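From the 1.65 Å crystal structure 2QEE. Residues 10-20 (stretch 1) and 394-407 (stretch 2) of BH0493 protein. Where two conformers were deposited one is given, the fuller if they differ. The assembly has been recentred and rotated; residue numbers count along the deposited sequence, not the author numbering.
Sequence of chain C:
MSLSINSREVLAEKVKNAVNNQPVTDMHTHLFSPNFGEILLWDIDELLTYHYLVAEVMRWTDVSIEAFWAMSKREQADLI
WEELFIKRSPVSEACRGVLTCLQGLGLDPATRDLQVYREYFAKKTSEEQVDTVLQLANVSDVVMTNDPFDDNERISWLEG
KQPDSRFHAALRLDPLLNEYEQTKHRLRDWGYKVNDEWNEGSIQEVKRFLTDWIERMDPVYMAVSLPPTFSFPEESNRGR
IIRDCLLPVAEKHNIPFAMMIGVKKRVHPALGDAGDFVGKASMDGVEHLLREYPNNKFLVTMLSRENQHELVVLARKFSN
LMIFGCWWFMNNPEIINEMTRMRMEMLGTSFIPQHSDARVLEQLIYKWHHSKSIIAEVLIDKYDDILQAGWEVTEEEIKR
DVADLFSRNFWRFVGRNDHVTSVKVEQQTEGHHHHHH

Stretch 1 (10-20) VLAEKVKNAVN
Stretch 2 (394-407) TEEEIKRDVADLFS

Both stretches are helical. Residues 10-20 lie wholly within a helix, with phi/psi near -62/-45 and i to i+4 bonds such as Lys 14 N to Val 10 O (2.9 Å) and Ala 18 N to Lys 14 O (2.9 Å). The second helix starts at Glu 395, after Thr 394 (phi/psi -108/161, chi1 p). Thr 394 is its N-cap: Glu 397 N donates to Thr 394 OG1 at 3.1 Å, while Thr 394 N donates back to Glu 397 OE1 at 3.0 Å, so each side chain satisfies the other's backbone amide. Regular bonds follow, from Ile 398 N to Thr 394 O (3.0 Å) through Phe 406 N to Val 402 O (2.9 Å); a wider pi-type turn spans 404-407, where Ser 407 N to Ala 403 O (3.0 Å) is weak.

The helices run in broadly the same direction, with a signed crossing angle of -39° and axes 9.4 Å apart at closest approach. Register is set by CA-CA distances: Lys 14 CA to Glu 395 CA, 6.8 Å; Val 15 CA to Ile 398 CA, 6.8 Å; Ala 18 CA to Lys 399 CA, 5.7 Å; Val 19 CA to Val 402 CA, 6.2 Å. The shortest spacing falls at Ala 18, whose CB points toward the partner helix and takes up little room.

Apolar contacts form most of the 434 Å² buried between the stretches. Ile 398 (chi1 m, chi2 t) points toward stretch 1: its CD1 lies 3.9 Å from Leu 11 CD1 and 3.9 Å from Val 15 CG2, while its CG2 is 3.9 Å from Ala 18 CB. Leu 11 (t, p) leaves its backbone sideways, but its end comes nearer. One turn on, Val 402 (t) places CG1 3.7 Å from Ala 18 O, a van der Waals contact against the backbone, and CG2 3.9 Å from Val 19 CG2. Val 19 (t) also sets CG1 4.0 Å from Phe 406 CZ, approaching the ring obliquely; Phe 406 has chi1 m and chi2 -88°.

Polar contacts gather at Lys 14 and Glu 395, without a direct hydrogen bond between the stretches. Lys 14 (m, t, t, chi4 -25°) packs its CD 3.6 Å from Glu 395 CD, but Lys 14 NZ remains 4.5 Å from Glu 395 OE1, beyond salt-bridge range; Lys 14 NZ instead pairs with Glu 13 OE1 at 3.5 Å. Glu 395 is t, t with chi3 23°. Water 1 supplies the link, donating to Lys 14 O at 2.9 Å and to Glu 395 OE2 at 2.5 Å.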

# COMPACT_ATOMS: atom_id res chain seq x y z
N VAL C 10 31.46 2.23 6.52
CA VAL C 10 31.79 1.61 7.82
C VAL C 10 30.48 1.37 8.62
O VAL C 10 30.31 0.34 9.25
CB VAL C 10 32.81 2.40 8.59
CG1 VAL C 10 32.94 1.88 10.06
CG2 VAL C 10 34.17 2.31 7.82
N LEU C 11 29.59 2.33 8.59
CA LEU C 11 28.28 2.16 9.20
C LEU C 11 27.66 0.85 8.69
O LEU C 11 27.14 0.05 9.48
CB LEU C 11 27.37 3.32 8.80
CG LEU C 11 25.89 3.26 9.28
CD1 LEU C 11 25.80 3.30 10.84
CD2 LEU C 11 25.06 4.30 8.61
N ALA C 12 27.63 0.65 7.38
CA ALA C 12 26.98 -0.55 6.81
C ALA C 12 27.66 -1.81 7.35
O ALA C 12 26.98 -2.75 7.76
CB ALA C 12 27.02 -0.48 5.28
N GLU C 13 29.00 -1.83 7.41
CA GLU C 13 29.74 -2.99 7.91
C GLU C 13 29.34 -3.26 9.37
O GLU C 13 29.07 -4.39 9.76
CB GLU C 13 31.24 -2.69 7.82
CG GLU C 13 32.20 -3.76 8.31
CD GLU C 13 33.55 -3.14 8.75
OE1 GLU C 13 34.09 -3.56 9.81
OE2 GLU C 13 34.04 -2.20 8.03
N LYS C 14 29.32 -2.19 10.17
CA LYS C 14 29.13 -2.32 11.59
C LYS C 14 27.68 -2.71 11.93
O LYS C 14 27.41 -3.51 12.88
CB LYS C 14 29.58 -1.03 12.28
CG LYS C 14 31.14 -1.00 12.21
CD LYS C 14 31.78 -0.13 13.27
CE LYS C 14 33.34 -0.11 13.14
NZ LYS C 14 33.91 -1.30 12.49
N VAL C 15 26.75 -2.15 11.16
CA VAL C 15 25.33 -2.51 11.37
C VAL C 15 25.13 -3.96 11.01
O VAL C 15 24.49 -4.69 11.78
CB VAL C 15 24.31 -1.60 10.60
CG1 VAL C 15 22.85 -2.17 10.72
CG2 VAL C 15 24.36 -0.16 11.17
N LYS C 16 25.61 -4.37 9.83
CA LYS C 16 25.47 -5.78 9.42
C LYS C 16 26.09 -6.72 10.46
O LYS C 16 25.48 -7.75 10.83
CB LYS C 16 26.08 -6.00 8.05
CG LYS C 16 25.25 -5.41 6.98
CD LYS C 16 26.06 -5.40 5.68
CE LYS C 16 25.38 -4.46 4.69
NZ LYS C 16 25.93 -4.47 3.30
N ASN C 17 27.28 -6.39 10.95
CA ASN C 17 27.88 -7.23 11.98
C ASN C 17 27.05 -7.27 13.27
O ASN C 17 26.88 -8.36 13.84
CB ASN C 17 29.31 -6.75 12.31
CG ASN C 17 30.29 -6.97 11.18
OD1 ASN C 17 31.37 -6.34 11.17
ND2 ASN C 17 29.99 -7.89 10.26
N ALA C 18 26.60 -6.12 13.76
CA ALA C 18 25.78 -6.06 14.97
C ALA C 18 24.50 -6.94 14.80
O ALA C 18 24.15 -7.75 15.70
CB ALA C 18 25.42 -4.65 15.26
N VAL C 19 23.83 -6.79 13.65
CA VAL C 19 22.57 -7.53 13.38
C VAL C 19 22.84 -9.02 13.32
O VAL C 19 22.16 -9.82 13.99
CB VAL C 19 21.95 -7.02 12.08
CG1 VAL C 19 20.79 -7.91 11.68
CG2 VAL C 19 21.31 -5.65 12.34
N ASN C 20 23.90 -9.39 12.62
CA ASN C 20 24.26 -10.81 12.48
C ASN C 20 24.65 -11.42 13.80
O ASN C 20 24.26 -12.55 14.08
CB ASN C 20 25.33 -11.03 11.42
CG ASN C 20 24.77 -10.80 10.00
OD1 ASN C 20 23.55 -10.86 9.80
ND2 ASN C 20 25.65 -10.55 9.02
N THR C 394 27.51 5.74 17.68
CA THR C 394 28.64 4.84 18.00
C THR C 394 28.22 3.39 17.79
O THR C 394 27.00 3.07 17.77
CB THR C 394 29.05 5.00 19.49
OG1 THR C 394 28.01 4.49 20.32
CG2 THR C 394 29.25 6.52 19.79
N GLU C 395 29.24 2.53 17.66
CA GLU C 395 28.99 1.10 17.50
C GLU C 395 28.27 0.55 18.75
O GLU C 395 27.39 -0.31 18.62
CB GLU C 395 30.28 0.36 17.16
CG GLU C 395 30.05 -1.15 16.90
CD GLU C 395 31.28 -1.84 16.45
OE1 GLU C 395 32.38 -1.32 16.75
OE2 GLU C 395 31.15 -2.89 15.80
N GLU C 396 28.58 1.10 19.93
CA GLU C 396 27.91 0.64 21.15
C GLU C 396 26.42 0.96 21.12
O GLU C 396 25.59 0.12 21.55
CB GLU C 396 28.58 1.17 22.44
CG GLU C 396 29.90 0.42 22.74
CD GLU C 396 29.74 -1.13 22.74
OE1 GLU C 396 29.01 -1.64 23.62
OE2 GLU C 396 30.32 -1.81 21.85
N GLU C 397 26.07 2.14 20.59
CA GLU C 397 24.67 2.50 20.46
C GLU C 397 23.94 1.63 19.46
O GLU C 397 22.78 1.25 19.72
CB GLU C 397 24.52 3.97 20.10
CG GLU C 397 24.91 4.90 21.29
CD GLU C 397 25.19 6.33 20.84
OE1 GLU C 397 25.34 6.53 19.63
OE2 GLU C 397 25.30 7.21 21.72
N ILE C 398 24.59 1.33 18.33
CA ILE C 398 23.98 0.43 17.32
C ILE C 398 23.74 -0.95 18.00
O ILE C 398 22.65 -1.53 17.88
CB ILE C 398 24.90 0.25 16.11
CG1 ILE C 398 24.97 1.58 15.35
CG2 ILE C 398 24.41 -0.93 15.21
CD1 ILE C 398 26.07 1.55 14.26
N LYS C 399 24.73 -1.41 18.77
CA LYS C 399 24.59 -2.75 19.43
C LYS C 399 23.41 -2.76 20.40
O LYS C 399 22.62 -3.70 20.40
CB LYS C 399 25.91 -3.11 20.12
CG LYS C 399 26.91 -3.61 19.11
CD LYS C 399 28.23 -3.93 19.81
CE LYS C 399 29.27 -4.41 18.80
NZ LYS C 399 30.39 -5.12 19.45
N ARG C 400 23.23 -1.66 21.14
CA ARG C 400 22.14 -1.49 22.06
C ARG C 400 20.77 -1.52 21.32
O ARG C 400 19.81 -2.21 21.70
CB ARG C 400 22.32 -0.16 22.78
CG ARG C 400 21.16 0.22 23.60
CD ARG C 400 21.18 1.68 23.97
NE ARG C 400 21.02 2.50 22.75
CZ ARG C 400 21.29 3.80 22.73
NH1 ARG C 400 21.70 4.39 23.86
NH2 ARG C 400 21.14 4.48 21.60
N ASP C 401 20.66 -0.72 20.26
CA ASP C 401 19.40 -0.62 19.52
C ASP C 401 19.07 -1.99 18.91
O ASP C 401 17.88 -2.36 18.87
CB ASP C 401 19.53 0.40 18.36
CG ASP C 401 19.77 1.86 18.81
OD1 ASP C 401 19.46 2.26 19.93
OD2 ASP C 401 20.37 2.58 17.98
N VAL C 402 20.07 -2.67 18.35
CA VAL C 402 19.88 -3.96 17.72
C VAL C 402 19.40 -4.98 18.76
O VAL C 402 18.48 -5.77 18.52
CB VAL C 402 21.15 -4.43 16.94
CG1 VAL C 402 21.04 -5.91 16.53
CG2 VAL C 402 21.33 -3.55 15.68
N ALA C 403 19.98 -4.89 19.97
CA ALA C 403 19.54 -5.79 21.04
C ALA C 403 18.08 -5.49 21.42
O ALA C 403 17.32 -6.43 21.71
CB ALA C 403 20.48 -5.66 22.26
N ASP C 404 17.67 -4.22 21.43
CA ASP C 404 16.30 -3.86 21.71
C ASP C 404 15.37 -4.51 20.69
O ASP C 404 14.40 -5.19 21.04
CB ASP C 404 16.12 -2.34 21.69
CG ASP C 404 16.62 -1.68 22.98
OD1 ASP C 404 16.73 -2.37 24.02
OD2 ASP C 404 16.90 -0.45 22.96
N LEU C 405 15.70 -4.33 19.42
CA LEU C 405 14.82 -4.79 18.35
C LEU C 405 14.71 -6.31 18.32
O LEU C 405 13.61 -6.81 18.09
CB LEU C 405 15.33 -4.32 16.98
CG LEU C 405 15.26 -2.77 16.82
CD1 LEU C 405 16.08 -2.40 15.60
CD2 LEU C 405 13.76 -2.33 16.63
N PHE C 406 15.82 -7.04 18.51
CA PHE C 406 15.81 -8.51 18.33
C PHE C 406 15.54 -9.31 19.60
O PHE C 406 15.32 -10.54 19.53
CB PHE C 406 17.07 -9.05 17.63
CG PHE C 406 17.12 -8.66 16.16
CD1 PHE C 406 16.53 -9.46 15.18
CD2 PHE C 406 17.78 -7.49 15.76
CE1 PHE C 406 16.55 -9.09 13.83
CE2 PHE C 406 17.81 -7.12 14.43
CZ PHE C 406 17.22 -7.94 13.46
N SER C 407 15.55 -8.61 20.75
CA SER C 407 15.42 -9.32 22.04
C SER C 407 14.82 -8.55 23.19
O SER C 407 13.78 -8.93 23.78
CB SER C 407 16.78 -9.89 22.46
OG SER C 407 16.60 -10.64 23.66
O HOH W 1 29.11 -4.18 15.09